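Long-range contacts in CaaX farnesyltransferase alpha subunit Ram2 (Aspergillus fumigatus, PDB 4L9P), which probably forms, with a beta subunit, the farnesyltransferase that attaches an isoprenoid to the CaaX cysteine of proteins such as Ras: residues 58-63 and 74-79; 97-102 and 130-135; 140-145 and 174-179; 145-150 and 180-185. The protein carries 1 engineered substitution. One frame throughout, in Å; residues are numbered along the deposited sequence.

Interaction 1 (58-63 and 74-79). With EDO (1,2-ethanediol), chain G.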
# COMPACT_ATOMS: atom_id res chain seq x y z
N SER A 58 -3.50 -3.49 32.31
CA SER A 58 -2.66 -3.02 33.41
C SER A 58 -1.79 -4.17 33.99
O SER A 58 -0.62 -3.97 34.33
CB SER A 58 -3.53 -2.34 34.48
OG SER A 58 -4.25 -1.23 33.91
N TYR A 59 -2.34 -5.38 34.04
CA TYR A 59 -1.52 -6.55 34.41
C TYR A 59 -0.51 -6.88 33.31
O TYR A 59 0.62 -7.28 33.59
CB TYR A 59 -2.42 -7.79 34.74
CG TYR A 59 -2.90 -7.72 36.18
CD1 TYR A 59 -4.04 -7.01 36.52
CD2 TYR A 59 -2.12 -8.23 37.18
CE1 TYR A 59 -4.45 -6.90 37.88
CE2 TYR A 59 -2.51 -8.09 38.51
CZ TYR A 59 -3.66 -7.45 38.82
OH TYR A 59 -4.09 -7.32 40.14
N LEU A 60 -0.88 -6.68 32.02
CA LEU A 60 0.08 -6.95 30.97
C LEU A 60 1.29 -5.99 31.06
O LEU A 60 2.46 -6.41 30.89
CB LEU A 60 -0.62 -6.81 29.59
CG LEU A 60 0.34 -7.24 28.46
CD1 LEU A 60 0.61 -8.74 28.49
CD2 LEU A 60 -0.17 -6.81 27.06
N ARG A 61 1.03 -4.73 31.35
CA ARG A 61 2.14 -3.80 31.52
C ARG A 61 3.09 -4.30 32.61
O ARG A 61 4.31 -4.26 32.45
CB ARG A 61 1.65 -2.38 31.90
CG ARG A 61 1.23 -1.59 30.69
CD ARG A 61 0.97 -0.10 31.04
NE ARG A 61 -0.34 -0.03 31.65
CZ ARG A 61 -1.49 0.14 31.02
NH1 ARG A 61 -1.58 0.43 29.71
NH2 ARG A 61 -2.57 0.09 31.76
N ALA A 62 2.54 -4.81 33.72
CA ALA A 62 3.39 -5.27 34.80
C ALA A 62 4.20 -6.51 34.43
O ALA A 62 5.38 -6.59 34.75
CB ALA A 62 2.50 -5.58 36.06
N VAL A 63 3.57 -7.51 33.82
CA VAL A 63 4.33 -8.70 33.46
C VAL A 63 5.41 -8.39 32.43
O VAL A 63 6.51 -8.94 32.50
CB VAL A 63 3.46 -9.94 33.08
CG1 VAL A 63 2.74 -10.44 34.32
CG2 VAL A 63 2.47 -9.66 31.96
N LEU A 74 1.00 -16.24 29.96
CA LEU A 74 0.51 -16.80 28.70
C LEU A 74 -1.02 -16.74 28.63
O LEU A 74 -1.60 -16.29 27.63
CB LEU A 74 1.07 -18.22 28.49
CG LEU A 74 0.68 -18.91 27.17
CD1 LEU A 74 1.28 -18.15 25.95
CD2 LEU A 74 1.15 -20.38 27.21
N ARG A 75 -1.72 -17.14 29.67
CA ARG A 75 -3.19 -17.06 29.75
C ARG A 75 -3.67 -15.60 29.64
O ARG A 75 -4.62 -15.30 28.90
CB ARG A 75 -3.69 -17.63 31.08
CG ARG A 75 -3.57 -19.13 31.19
CD ARG A 75 -4.41 -19.69 32.40
NE ARG A 75 -4.24 -18.94 33.65
CZ ARG A 75 -3.29 -19.17 34.57
NH1 ARG A 75 -2.42 -20.17 34.42
NH2 ARG A 75 -3.25 -18.40 35.66
N LEU A 76 -2.91 -14.68 30.22
CA LEU A 76 -3.26 -13.26 30.13
C LEU A 76 -3.20 -12.79 28.66
O LEU A 76 -4.07 -12.05 28.18
CB LEU A 76 -2.25 -12.45 30.96
CG LEU A 76 -2.40 -10.92 30.85
CD1 LEU A 76 -3.80 -10.41 31.21
CD2 LEU A 76 -1.34 -10.21 31.68
N THR A 77 -2.15 -13.19 27.96
CA THR A 77 -2.09 -12.79 26.54
C THR A 77 -3.27 -13.35 25.73
O THR A 77 -3.78 -12.65 24.86
CB THR A 77 -0.77 -13.21 25.85
OG1 THR A 77 -0.65 -14.65 25.71
CG2 THR A 77 0.46 -12.57 26.51
N GLY A 78 -3.72 -14.56 26.02
CA GLY A 78 -4.85 -15.12 25.31
C GLY A 78 -6.14 -14.34 25.63
O GLY A 78 -6.99 -14.13 24.74
N ASP A 79 -6.25 -13.90 26.90
CA ASP A 79 -7.44 -13.14 27.31
C ASP A 79 -7.47 -11.77 26.55
O ASP A 79 -8.50 -11.35 26.00
CB ASP A 79 -7.38 -12.91 28.83
CG ASP A 79 -8.66 -12.34 29.38
OD1 ASP A 79 -9.72 -12.45 28.72
OD2 ASP A 79 -8.60 -11.79 30.47
C1 EDO G . -5.32 0.34 27.99
O1 EDO G . -4.20 0.03 28.81
C2 EDO G . -4.86 0.78 26.62
O2 EDO G . -4.00 -0.19 26.00
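L76 and L60 both set CG anti to the backbone N (chi1 174° and -174°), and in L76, whose CB already points at helix 51-65, CD2 is the one of the two methyls that lies against that helix. This methyl carries most of the contact. L76 CD2 lies 3.6 Å from the backbone L60 N, and L60 CD1 lies 4.0 Å from L76 CD2. V63 offers CG2, the branch held between its own N and carbonyl carbon, 3.9 Å from L76 CD2, while Y59 contributes CB before its ring turns off to meet W25. Leucine suits such a spot because its forked end can fill the shallow dip between the side chains of a neighbouring helix. Beside this, L60 CD1 comes within 4.3 Å of T77 CG2. The T77 hydroxyl is turned back to its own helix, where OG1 lies 2.7 Å from L74 O, an oxygen that G78 N also uses. On another side of helix 51-65, R61 reaches H194 O of the Ram1 beta subunit. No hydrogen bond joins the two segments, whose axes run at 141° to each other, so their cohesion rests on buried apolar surface and on shape, while T77 OG1 and R61 find their polar partners in L74 O and the beta subunit.

Interaction 2 (97-102 and 130-135). With EDO (1,2-ethanediol), chain I.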
# COMPACT_ATOMS: atom_id res chain seq x y z
N ILE A 97 6.89 -15.88 25.30
CA ILE A 97 6.56 -16.81 26.40
C ILE A 97 6.52 -18.25 25.87
O ILE A 97 7.07 -19.15 26.48
CB ILE A 97 5.20 -16.49 27.01
CG1 ILE A 97 5.19 -15.09 27.62
CG2 ILE A 97 4.86 -17.57 28.08
CD1 ILE A 97 3.80 -14.55 27.95
N LEU A 98 5.90 -18.51 24.73
CA LEU A 98 5.78 -19.85 24.20
C LEU A 98 7.15 -20.46 24.00
O LEU A 98 7.36 -21.60 24.37
CB LEU A 98 5.07 -19.80 22.83
CG LEU A 98 3.60 -19.43 22.92
CD1 LEU A 98 3.11 -19.08 21.47
CD2 LEU A 98 2.79 -20.61 23.45
N PHE A 99 8.08 -19.71 23.41
CA PHE A 99 9.42 -20.25 23.23
C PHE A 99 10.17 -20.41 24.58
O PHE A 99 10.80 -21.47 24.82
CB PHE A 99 10.17 -19.41 22.23
CG PHE A 99 9.75 -19.69 20.83
CD1 PHE A 99 10.16 -20.87 20.17
CD2 PHE A 99 8.95 -18.80 20.15
CE1 PHE A 99 9.75 -21.14 18.85
CE2 PHE A 99 8.57 -19.05 18.83
CZ PHE A 99 8.96 -20.22 18.19
N ALA A 100 10.07 -19.40 25.46
CA ALA A 100 10.80 -19.48 26.74
C ALA A 100 10.35 -20.65 27.61
O ALA A 100 11.16 -21.27 28.34
CB ALA A 100 10.62 -18.20 27.47
N LEU A 101 9.08 -21.01 27.56
CA LEU A 101 8.57 -22.11 28.39
C LEU A 101 8.60 -23.46 27.68
O LEU A 101 8.21 -24.48 28.28
CB LEU A 101 7.14 -21.83 28.84
CG LEU A 101 6.96 -20.59 29.70
CD1 LEU A 101 5.49 -20.48 30.11
CD2 LEU A 101 7.89 -20.62 30.94
N GLY A 102 9.06 -23.49 26.43
CA GLY A 102 9.06 -24.74 25.69
C GLY A 102 7.65 -25.28 25.53
O GLY A 102 7.43 -26.50 25.64
N GLN A 130 3.75 -17.51 11.16
CA GLN A 130 5.07 -17.65 10.54
C GLN A 130 6.18 -17.75 11.62
O GLN A 130 7.11 -18.58 11.51
CB GLN A 130 5.32 -16.40 9.69
CG GLN A 130 6.71 -16.39 9.02
CD GLN A 130 6.88 -15.17 8.08
OE1 GLN A 130 5.91 -14.68 7.44
NE2 GLN A 130 8.09 -14.65 8.03
N VAL A 131 6.04 -16.99 12.69
CA VAL A 131 7.00 -17.05 13.83
C VAL A 131 7.03 -18.48 14.38
O VAL A 131 8.11 -19.03 14.60
CB VAL A 131 6.61 -16.00 14.92
CG1 VAL A 131 7.43 -16.21 16.21
CG2 VAL A 131 6.85 -14.60 14.34
N LEU A 132 5.87 -19.08 14.59
CA LEU A 132 5.82 -20.41 15.15
C LEU A 132 6.30 -21.46 14.18
O LEU A 132 7.15 -22.30 14.51
CB LEU A 132 4.39 -20.77 15.53
CG LEU A 132 3.67 -19.88 16.56
CD1 LEU A 132 2.17 -20.31 16.61
CD2 LEU A 132 4.34 -19.97 17.89
N MET A 133 5.78 -21.40 12.94
CA MET A 133 6.04 -22.45 11.98
C MET A 133 7.50 -22.45 11.47
O MET A 133 8.02 -23.48 10.98
CB MET A 133 5.11 -22.22 10.79
CG MET A 133 5.06 -23.39 9.76
SD MET A 133 4.46 -24.94 10.45
CE MET A 133 2.91 -24.46 11.13
N SER A 134 8.17 -21.34 11.65
CA SER A 134 9.58 -21.24 11.25
C SER A 134 10.50 -22.03 12.18
O SER A 134 11.69 -22.16 11.88
CB SER A 134 10.03 -19.77 11.21
OG SER A 134 10.07 -19.22 12.50
N SER A 135 9.98 -22.51 13.32
CA SER A 135 10.88 -23.24 14.24
C SER A 135 11.04 -24.67 13.77
O SER A 135 10.10 -25.50 13.96
CB SER A 135 10.29 -23.23 15.62
OG SER A 135 11.18 -24.01 16.44
C1 EDO I . 10.56 -15.49 12.19
O1 EDO I . 10.83 -14.09 12.14
C2 EDO I . 9.63 -15.81 11.04
O2 EDO I . 10.14 -15.28 9.81
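The carbonyl oxygen of V131 receives the hydroxyl of S134, OG to O 2.9 Å, from a position 45° above the carbonyl plane, and the rim of the F99 ring reaches the same oxygen with CZ at 3.9 Å. The setting is the alpha-helical repeat array of prenyltransferase alpha subunits, where the C-terminal ends of helices 88-100 and 123-133 lie near each other. F99 bridges them, a long flat side chain suited to span the gap, for F99 CA and L132 CA are 8.8 Å apart. Its chi1 of -76° sets CG anti to the carbonyl carbon; the ring's CE2 touches V131 CG1 at 4.0 Å. Deeper in, L98 CD1 and L132 CD2 meet at 3.9 Å, two branched leucines in a buried place that E108 of helix 105-118 also borders. G102, with a positive phi of 61°, closes the first helix in a Schellman motif, its N bonding back to F99 O, a backbone shape that glycine adopts readily. In 130-135 the last residue is S135, small enough to sit beside the ring: its OG bonds to H138 ND1, and its CB lies in the plane of the F99 ring at the edge, 3.9 Å from CE1.

Interaction 3 (140-145 and 174-179). With EDO (1,2-ethanediol), chain E.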
# COMPACT_ATOMS: atom_id res chain seq x y z
N PRO A 140 9.58 -29.81 11.73
CA PRO A 140 10.69 -30.07 10.81
C PRO A 140 10.24 -30.21 9.37
O PRO A 140 11.03 -29.95 8.44
CB PRO A 140 11.30 -31.39 11.33
CG PRO A 140 10.19 -32.03 12.19
CD PRO A 140 9.42 -30.84 12.79
N THR A 141 8.98 -30.60 9.20
CA THR A 141 8.43 -30.74 7.85
C THR A 141 7.03 -30.15 7.86
O THR A 141 6.46 -29.88 8.93
CB THR A 141 8.32 -32.22 7.41
OG1 THR A 141 7.55 -32.97 8.36
CG2 THR A 141 9.72 -32.82 7.19
N LEU A 142 6.48 -29.99 6.66
CA LEU A 142 5.15 -29.41 6.49
C LEU A 142 4.15 -30.24 7.32
O LEU A 142 3.99 -31.47 7.08
CB LEU A 142 4.81 -29.55 4.99
CG LEU A 142 3.39 -29.09 4.65
CD1 LEU A 142 3.17 -27.58 4.92
CD2 LEU A 142 3.08 -29.42 3.20
N PRO A 143 3.41 -29.61 8.22
CA PRO A 143 2.41 -30.39 8.98
C PRO A 143 1.31 -30.92 8.06
O PRO A 143 0.92 -30.29 7.04
CB PRO A 143 1.87 -29.37 9.99
CG PRO A 143 3.01 -28.42 10.21
CD PRO A 143 3.63 -28.26 8.80
N PRO A 144 0.76 -32.09 8.38
CA PRO A 144 -0.12 -32.78 7.46
C PRO A 144 -1.43 -32.14 7.15
O PRO A 144 -2.01 -32.57 6.19
CB PRO A 144 -0.34 -34.20 8.11
CG PRO A 144 0.27 -34.17 9.34
CD PRO A 144 1.18 -32.94 9.52
N ARG A 145 -1.89 -31.17 7.94
CA ARG A 145 -3.19 -30.54 7.60
C ARG A 145 -3.01 -29.02 7.51
O ARG A 145 -3.99 -28.27 7.52
CB ARG A 145 -4.24 -30.89 8.68
CG ARG A 145 -4.64 -32.39 8.60
CD ARG A 145 -5.36 -32.69 7.27
NE ARG A 145 -5.84 -34.09 7.20
CZ ARG A 145 -5.08 -35.09 6.76
NH1 ARG A 145 -3.81 -34.88 6.42
NH2 ARG A 145 -5.65 -36.30 6.69
N PHE A 174 9.46 -24.66 3.40
CA PHE A 174 9.45 -26.14 3.29
C PHE A 174 9.78 -26.63 1.88
O PHE A 174 9.73 -27.82 1.58
CB PHE A 174 8.11 -26.66 3.75
CG PHE A 174 7.91 -26.57 5.24
CD1 PHE A 174 8.79 -27.22 6.13
CD2 PHE A 174 6.81 -25.90 5.74
CE1 PHE A 174 8.57 -27.13 7.50
CE2 PHE A 174 6.59 -25.80 7.12
CZ PHE A 174 7.48 -26.46 8.03
N LYS A 175 10.15 -25.69 1.00
CA LYS A 175 10.61 -26.00 -0.38
C LYS A 175 9.49 -26.75 -1.15
O LYS A 175 9.69 -27.85 -1.68
CB LYS A 175 11.95 -26.81 -0.39
CG LYS A 175 13.05 -26.03 0.35
CD LYS A 175 14.45 -26.72 0.18
CE LYS A 175 15.52 -26.01 1.02
NZ LYS A 175 15.73 -24.58 0.59
N LEU A 176 8.34 -26.09 -1.23
CA LEU A 176 7.12 -26.70 -1.76
C LEU A 176 6.80 -26.32 -3.20
O LEU A 176 5.70 -26.56 -3.67
CB LEU A 176 5.92 -26.37 -0.86
CG LEU A 176 6.11 -26.71 0.61
CD1 LEU A 176 4.83 -26.25 1.33
CD2 LEU A 176 6.33 -28.20 0.77
N TRP A 177 7.75 -25.73 -3.94
CA TRP A 177 7.43 -25.21 -5.30
C TRP A 177 6.85 -26.32 -6.16
O TRP A 177 5.91 -26.05 -6.93
CB TRP A 177 8.62 -24.60 -6.00
CG TRP A 177 9.20 -23.42 -5.32
CD1 TRP A 177 8.85 -22.10 -5.51
CD2 TRP A 177 10.27 -23.41 -4.38
NE1 TRP A 177 9.62 -21.28 -4.73
CE2 TRP A 177 10.48 -22.06 -4.00
CE3 TRP A 177 11.06 -24.41 -3.79
CZ2 TRP A 177 11.48 -21.68 -3.13
CZ3 TRP A 177 12.05 -24.02 -2.91
CH2 TRP A 177 12.25 -22.66 -2.58
N ASP A 178 7.37 -27.55 -6.01
CA ASP A 178 6.89 -28.68 -6.85
C ASP A 178 5.96 -29.61 -6.10
O ASP A 178 5.59 -30.71 -6.59
CB ASP A 178 8.08 -29.49 -7.39
CG ASP A 178 8.93 -28.66 -8.37
OD1 ASP A 178 8.37 -27.74 -9.05
OD2 ASP A 178 10.15 -28.86 -8.42
N HIS A 179 5.52 -29.17 -4.91
CA HIS A 179 4.58 -30.02 -4.12
C HIS A 179 3.21 -30.01 -4.82
O HIS A 179 2.66 -28.93 -5.09
CB HIS A 179 4.51 -29.45 -2.71
CG HIS A 179 3.69 -30.25 -1.74
ND1 HIS A 179 2.30 -30.38 -1.80
CD2 HIS A 179 4.11 -30.97 -0.67
CE1 HIS A 179 1.92 -31.14 -0.78
NE2 HIS A 179 3.00 -31.50 -0.09
C1 EDO E . -1.48 -30.43 11.81
O1 EDO E . -1.41 -30.06 10.43
C2 EDO E . -2.37 -31.62 12.14
O2 EDO E . -1.92 -32.76 11.37
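F174 and L142 make the main contact, with the ring of F174 laid against the peptide that joins T141 to L142. The L142 N stands over one face, displaced toward the rim, 3.6 Å from F174 CD1, and T141 C comes to 3.4 Å from F174 CE1. A phenylalanine fits because its flat face can lie on a peptide plane.

The apolar side-chain contacts surround this. P143, crossing the ring at about a right angle, sets CD 4.2 Å from F174 CE2, and M133 of helix 123-133 also packs on the ring. The side chain of L142 splits its contacts. Its CG is anti to the backbone N (chi1 175°); beyond it, CD1 touches F174 CD2, whereas L142 CD2 meets L176 CD1 at 4.1 Å and H179 NE2 at 3.9 Å. Forked and apolar, it serves three partners at once.

The polar interactions stay within each loop or run to its surroundings. H179 N bonds to L176 O at 2.9 Å, closing a type I beta turn, and H179 ND1 caps R181 N, so the imidazole that borders L142 is also fixed by a bond. In the other loop R145 NH1 reaches P144 O at 2.9 Å, and R145 N gives its hydrogen to O1 of an ethanediol, probably from the crystallisation liquor. Outward, K175 and D178 form salt bridges with E213 and R211.

Both loops lead into N-caps, R145 before helix 146-156 and H179 before helix 180-192: this is the packing of neighbouring interhelix loops in the helical-repeat solenoid of a prenyltransferase alpha subunit.

Interaction 4 (145-150 and 180-185); sequences REQDFL and PREIQD. With EDO (1,2-ethanediol), chain E.
Q147 and R181 lie alongside each other, reaching in opposite senses between helices 146-156 and 180-192, which run nearly parallel, their segments 15° apart, as corresponding helices of successive repeats do in an alpha-helical solenoid. The better-buried part is built on Q147. Its extended chain brings Q147 OE1 to 3.4 Å from R181 CB, and Q147 NE2 donates to E182 OE2 at 2.9 Å with a fairly straight N-H...O angle of 157°. Glutamine suits the place: it is long enough to cross and carries a neutral N-H for a carboxylate. E182 OE2 also pairs with R167 of helix 161-174, and its OE1 with H202, so the buried carboxylate is well satisfied and probably stays ionised. On this inner side too, R181, bent at chi2 and chi3, holds buried D185 side-on, R181 NE to D185 OD1 at 2.8 Å and R181 NH2 to D185 OD2 at 3.0 Å, while R167 takes D185 OD2 as well. One guanidinium face lies over Q147 CB, 3.6 Å from R181 NH2.

Toward solvent the contact thins to the outer part of that guanidinium and exposed D148, which completes the network with a single oxygen: D148 OD1 accepts from R181 NH2 at 2.9 Å and from R181 NH1 at 3.0 Å.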
# COMPACT_ATOMS: atom_id res chain seq x y z
N ARG A 145 -1.89 -31.17 7.94
CA ARG A 145 -3.19 -30.54 7.60
C ARG A 145 -3.01 -29.02 7.51
O ARG A 145 -3.99 -28.27 7.52
CB ARG A 145 -4.24 -30.89 8.68
CG ARG A 145 -4.64 -32.39 8.60
CD ARG A 145 -5.36 -32.69 7.27
NE ARG A 145 -5.84 -34.09 7.20
CZ ARG A 145 -5.08 -35.09 6.76
NH1 ARG A 145 -3.81 -34.88 6.42
NH2 ARG A 145 -5.65 -36.30 6.69
N GLU A 146 -1.78 -28.59 7.35
CA GLU A 146 -1.52 -27.13 7.23
C GLU A 146 -2.11 -26.61 5.92
O GLU A 146 -2.77 -25.52 5.91
CB GLU A 146 0.00 -26.89 7.25
CG GLU A 146 0.38 -25.40 7.11
CD GLU A 146 0.02 -24.57 8.30
OE1 GLU A 146 -0.57 -25.07 9.29
OE2 GLU A 146 0.24 -23.33 8.26
N GLN A 147 -1.87 -27.25 4.78
CA GLN A 147 -2.45 -26.75 3.49
C GLN A 147 -3.98 -26.75 3.55
O GLN A 147 -4.63 -25.79 3.08
CB GLN A 147 -1.91 -27.58 2.30
CG GLN A 147 -0.42 -27.33 2.05
CD GLN A 147 0.18 -28.38 1.16
OE1 GLN A 147 -0.12 -29.57 1.29
NE2 GLN A 147 1.03 -27.96 0.21
N ASP A 148 -4.58 -27.74 4.18
CA ASP A 148 -6.03 -27.75 4.31
C ASP A 148 -6.55 -26.57 5.15
O ASP A 148 -7.61 -26.02 4.84
CB ASP A 148 -6.51 -29.06 4.99
CG ASP A 148 -6.58 -30.23 4.03
OD1 ASP A 148 -6.17 -30.11 2.87
OD2 ASP A 148 -7.03 -31.29 4.45
N PHE A 149 -5.83 -26.20 6.20
CA PHE A 149 -6.26 -25.05 6.97
C PHE A 149 -6.22 -23.80 6.08
O PHE A 149 -7.16 -22.94 6.14
CB PHE A 149 -5.39 -24.79 8.23
CG PHE A 149 -5.96 -23.66 9.03
CD1 PHE A 149 -7.19 -23.83 9.65
CD2 PHE A 149 -5.34 -22.43 9.06
CE1 PHE A 149 -7.82 -22.77 10.28
CE2 PHE A 149 -5.93 -21.35 9.77
CZ PHE A 149 -7.18 -21.52 10.34
N LEU A 150 -5.17 -23.62 5.28
CA LEU A 150 -5.11 -22.43 4.44
C LEU A 150 -6.31 -22.48 3.47
O LEU A 150 -6.92 -21.41 3.19
CB LEU A 150 -3.82 -22.38 3.64
CG LEU A 150 -2.60 -22.36 4.57
CD1 LEU A 150 -1.36 -22.20 3.69
CD2 LEU A 150 -2.68 -21.29 5.66
N PRO A 180 2.56 -31.15 -5.05
CA PRO A 180 1.40 -31.14 -5.94
C PRO A 180 0.21 -30.44 -5.30
O PRO A 180 -0.63 -29.93 -6.08
CB PRO A 180 1.07 -32.63 -6.14
CG PRO A 180 1.93 -33.34 -5.20
CD PRO A 180 3.08 -32.53 -4.79
N ARG A 181 0.14 -30.34 -3.97
CA ARG A 181 -1.03 -29.60 -3.40
C ARG A 181 -0.93 -28.11 -3.66
O ARG A 181 -1.94 -27.43 -3.66
CB ARG A 181 -1.19 -29.83 -1.91
CG ARG A 181 -1.96 -31.13 -1.61
CD ARG A 181 -3.45 -31.01 -2.02
NE ARG A 181 -4.06 -29.89 -1.28
CZ ARG A 181 -4.40 -29.90 0.01
NH1 ARG A 181 -4.27 -31.00 0.79
NH2 ARG A 181 -4.86 -28.81 0.58
N GLU A 182 0.28 -27.59 -3.88
CA GLU A 182 0.37 -26.14 -4.14
C GLU A 182 -0.26 -25.84 -5.48
O GLU A 182 -1.12 -24.93 -5.57
CB GLU A 182 1.83 -25.68 -4.10
CG GLU A 182 2.42 -25.65 -2.67
CD GLU A 182 1.59 -24.80 -1.71
OE1 GLU A 182 1.27 -23.65 -2.10
OE2 GLU A 182 1.22 -25.23 -0.60
N ILE A 183 0.11 -26.55 -6.53
CA ILE A 183 -0.53 -26.35 -7.82
C ILE A 183 -1.99 -26.77 -7.80
O ILE A 183 -2.84 -26.09 -8.39
CB ILE A 183 0.29 -26.96 -8.95
CG1 ILE A 183 -0.09 -26.37 -10.27
CG2 ILE A 183 0.25 -28.52 -8.96
CD1 ILE A 183 0.51 -24.86 -10.39
N GLN A 184 -2.31 -27.88 -7.14
CA GLN A 184 -3.70 -28.32 -7.13
C GLN A 184 -4.59 -27.30 -6.43
O GLN A 184 -5.73 -27.03 -6.90
CB GLN A 184 -3.81 -29.66 -6.39
CG GLN A 184 -5.25 -30.13 -6.15
CD GLN A 184 -5.25 -31.45 -5.39
OE1 GLN A 184 -4.42 -32.35 -5.67
NE2 GLN A 184 -6.10 -31.53 -4.36
N ASP A 185 -4.11 -26.70 -5.33
CA ASP A 185 -4.96 -25.71 -4.62
C ASP A 185 -5.11 -24.43 -5.46
O ASP A 185 -6.21 -23.88 -5.52
CB ASP A 185 -4.36 -25.42 -3.23
CG ASP A 185 -4.54 -26.57 -2.27
OD1 ASP A 185 -5.16 -27.63 -2.62
OD2 ASP A 185 -4.04 -26.43 -1.14
C1 EDO E . -1.48 -30.43 11.81
O1 EDO E . -1.41 -30.06 10.43
C2 EDO E . -2.37 -31.62 12.14
O2 EDO E . -1.92 -32.76 11.37

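Interactions 1 and 4 are buried, interaction 2 partly so, and interaction 3 lies at the surface. Interactions 1 and 2 are neighbours, joined by L74 CD1 against L98 CD2, and both are apolar across the gap. M133 carries the chain of contacts onward, packing on P143 and F174 of interaction 3 and on E146 of interaction 4. The last two join adjoining elements, with centres about 9 Å apart: 140-145 and 174-179 are the loops that lead into the helices of 145-150 and 180-185. Their chemistry differs nevertheless, for the loops meet through ring, peptide and leucine, whereas the helix starts are tied by amide and charge.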